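Local coordinates for peptide ABC transporter, peptide-binding protein (Thermus thermophilus, PDB 2D5W), which binds oligopeptides, and probably delivers them to an ABC transporter for uptake across the cell membrane, at residues 384-389 / 401-406. Sequence-based numbering, arbitrary orientation.
Sequences MGWRKG and RTVRFE
The nearest CA atoms of the two segments are those of W386 and F405, 8.5 Å apart; no hydrogen bond joins segments 384-389 and 401-406, and the gap is bridged by side chains. The W386 indole reaches across it, with CG anti to its own carbonyl carbon (chi1 -63°), and lays its six-membered ring against the end of the strand. F405 meets one face of this ring: its CD1 lies 3.4 Å from W386 CZ2, displaced toward the rim, and CE1 follows at 3.9 Å from the same atom. The two rings are inclined at 48° with centroids 4.8 Å apart, a slanted aromatic pair that is neither a parallel stack nor a T-shape. F405 CB adds a CH-pi contact over the indole, 4.2 Å from the centroid of the six-membered ring. Strands 387-388, 394-398 and 401-410 form an antiparallel meander, and 401-410 carries the sheet on through parallel pairing with 435-438 and 463-469; W386, just before 387-388, reaches across the middle strand to 401-410. The indole also rests on L394 and R396 of that middle strand. On the strand 401-404 side, V403 meets the far end of the indole with CG2, 3.9 Å from W386 CH2, while V403 O comes within 3.7 Å of W386 CZ3. F405 sits at the centre of an inverse gamma turn, in which E406 N makes a weak bond to R404 O. F405 also packs on L320 of helix 315-320, T327 of helix 325-333 and I434 in a loop. R404 points its CB away from segment 384-389; its guanidinium forms a salt bridge to D391 and a weak one to E406, whose OE1 lies in the guanidinium plane, 3.4 Å from R404 NH2.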
loop_
_atom_site.group_PDB
_atom_site.type_symbol
_atom_site.label_atom_id
_atom_site.label_comp_id
_atom_site.label_asym_id
_atom_site.label_seq_id
_atom_site.Cartn_x
_atom_site.Cartn_y
_atom_site.Cartn_z
ATOM N N MET A 384 -34.209 -9.100 7.493
ATOM C CA MET A 384 -33.899 -9.641 6.177
ATOM C C MET A 384 -34.217 -11.125 6.013
ATOM O O MET A 384 -33.716 -11.780 5.098
ATOM C CB MET A 384 -32.437 -9.355 5.829
ATOM C CG MET A 384 -32.170 -7.867 5.629
ATOM S SD MET A 384 -30.475 -7.465 5.180
ATOM C CE MET A 384 -29.650 -7.732 6.758
ATOM N N GLY A 385 -35.053 -11.646 6.908
ATOM C CA GLY A 385 -35.476 -13.033 6.815
ATOM C C GLY A 385 -34.681 -14.115 7.519
ATOM O O GLY A 385 -35.089 -15.278 7.503
ATOM N N TRP A 386 -33.558 -13.762 8.135
ATOM C CA TRP A 386 -32.746 -14.763 8.818
ATOM C C TRP A 386 -33.375 -15.283 10.106
ATOM O O TRP A 386 -33.919 -14.512 10.896
ATOM C CB TRP A 386 -31.363 -14.204 9.165
ATOM C CG TRP A 386 -30.530 -13.809 7.987
ATOM C CD1 TRP A 386 -30.338 -12.547 7.507
ATOM C CD2 TRP A 386 -29.748 -14.678 7.158
ATOM N NE1 TRP A 386 -29.480 -12.575 6.434
ATOM C CE2 TRP A 386 -29.102 -13.870 6.198
ATOM C CE3 TRP A 386 -29.531 -16.063 7.136
ATOM C CZ2 TRP A 386 -28.250 -14.398 5.223
ATOM C CZ3 TRP A 386 -28.684 -16.591 6.167
ATOM C CH2 TRP A 386 -28.053 -15.756 5.223
ATOM N N ARG A 387 -33.283 -16.596 10.305
ATOM C CA ARG A 387 -33.783 -17.258 11.508
ATOM C C ARG A 387 -32.782 -18.351 11.860
ATOM O O ARG A 387 -32.291 -19.055 10.982
ATOM C CB ARG A 387 -35.166 -17.879 11.277
ATOM C CG ARG A 387 -36.263 -16.870 10.968
ATOM C CD ARG A 387 -37.632 -17.390 11.390
ATOM N NE ARG A 387 -37.933 -18.706 10.832
ATOM C CZ ARG A 387 -38.032 -18.967 9.533
ATOM N NH1 ARG A 387 -38.310 -20.197 9.123
ATOM N NH2 ARG A 387 -37.856 -18.000 8.642
ATOM N N LYS A 388 -32.480 -18.501 13.144
ATOM C CA LYS A 388 -31.510 -19.502 13.561
ATOM C C LYS A 388 -31.866 -20.947 13.248
ATOM O O LYS A 388 -32.993 -21.397 13.492
ATOM C CB LYS A 388 -31.228 -19.395 15.061
ATOM C CG LYS A 388 -30.374 -18.207 15.450
ATOM C CD LYS A 388 -29.941 -18.300 16.905
ATOM C CE LYS A 388 -29.092 -17.107 17.303
ATOM N NZ LYS A 388 -28.696 -17.176 18.733
ATOM N N GLY A 389 -30.890 -21.659 12.691
ATOM C CA GLY A 389 -31.044 -23.069 12.398
ATOM C C GLY A 389 -30.744 -23.793 13.703
ATOM O O GLY A 389 -30.307 -23.154 14.667
ATOM N N ARG A 401 -33.296 -21.676 -2.561
ATOM C CA ARG A 401 -32.240 -22.456 -1.928
ATOM C C ARG A 401 -32.053 -22.069 -0.468
ATOM O O ARG A 401 -32.126 -20.894 -0.114
ATOM C CB ARG A 401 -30.929 -22.243 -2.685
ATOM C CG ARG A 401 -30.966 -22.723 -4.126
ATOM C CD ARG A 401 -29.945 -22.006 -5.004
ATOM N NE ARG A 401 -28.620 -21.930 -4.393
ATOM C CZ ARG A 401 -28.221 -20.947 -3.589
ATOM N NH1 ARG A 401 -29.043 -19.947 -3.297
ATOM N NH2 ARG A 401 -26.999 -20.967 -3.075
ATOM N N THR A 402 -31.812 -23.062 0.382
ATOM C CA THR A 402 -31.598 -22.796 1.797
ATOM C C THR A 402 -30.149 -22.385 2.006
ATOM O O THR A 402 -29.228 -23.146 1.711
ATOM C CB THR A 402 -31.902 -24.036 2.654
ATOM O OG1 THR A 402 -33.290 -24.363 2.530
ATOM C CG2 THR A 402 -31.578 -23.766 4.118
ATOM N N VAL A 403 -29.953 -21.174 2.509
ATOM C CA VAL A 403 -28.614 -20.660 2.745
ATOM C C VAL A 403 -28.354 -20.442 4.230
ATOM O O VAL A 403 -29.254 -20.068 4.989
ATOM C CB VAL A 403 -28.392 -19.329 1.989
ATOM C CG1 VAL A 403 -28.618 -19.536 0.499
ATOM C CG2 VAL A 403 -29.322 -18.262 2.522
ATOM N N ARG A 404 -27.114 -20.696 4.633
ATOM C CA ARG A 404 -26.689 -20.532 6.019
ATOM C C ARG A 404 -25.711 -19.369 6.107
ATOM O O ARG A 404 -24.906 -19.157 5.199
ATOM C CB ARG A 404 -25.998 -21.800 6.517
ATOM C CG ARG A 404 -26.897 -23.011 6.584
ATOM C CD ARG A 404 -26.137 -24.245 7.039
ATOM N NE ARG A 404 -25.491 -24.066 8.336
ATOM C CZ ARG A 404 -24.215 -23.731 8.503
ATOM N NH1 ARG A 404 -23.720 -23.593 9.725
ATOM N NH2 ARG A 404 -23.429 -23.545 7.452
ATOM N N PHE A 405 -25.768 -18.625 7.205
ATOM C CA PHE A 405 -24.869 -17.496 7.360
ATOM C C PHE A 405 -23.503 -17.908 7.895
ATOM O O PHE A 405 -23.171 -17.683 9.061
ATOM C CB PHE A 405 -25.495 -16.418 8.252
ATOM C CG PHE A 405 -25.027 -15.020 7.929
ATOM C CD1 PHE A 405 -25.947 -13.991 7.754
ATOM C CD2 PHE A 405 -23.670 -14.733 7.786
ATOM C CE1 PHE A 405 -25.527 -12.698 7.437
ATOM C CE2 PHE A 405 -23.240 -13.443 7.470
ATOM C CZ PHE A 405 -24.171 -12.425 7.296
ATOM N N GLU A 406 -22.736 -18.552 7.023
ATOM C CA GLU A 406 -21.365 -18.948 7.317
ATOM C C GLU A 406 -20.603 -18.086 6.325
ATOM O O GLU A 406 -20.759 -18.236 5.111
ATOM C CB GLU A 406 -21.125 -20.425 7.016
ATOM C CG GLU A 406 -19.682 -20.850 7.241
ATOM C CD GLU A 406 -19.430 -22.297 6.872
ATOM O OE1 GLU A 406 -20.066 -23.184 7.478
ATOM O OE2 GLU A 406 -18.599 -22.544 5.976
#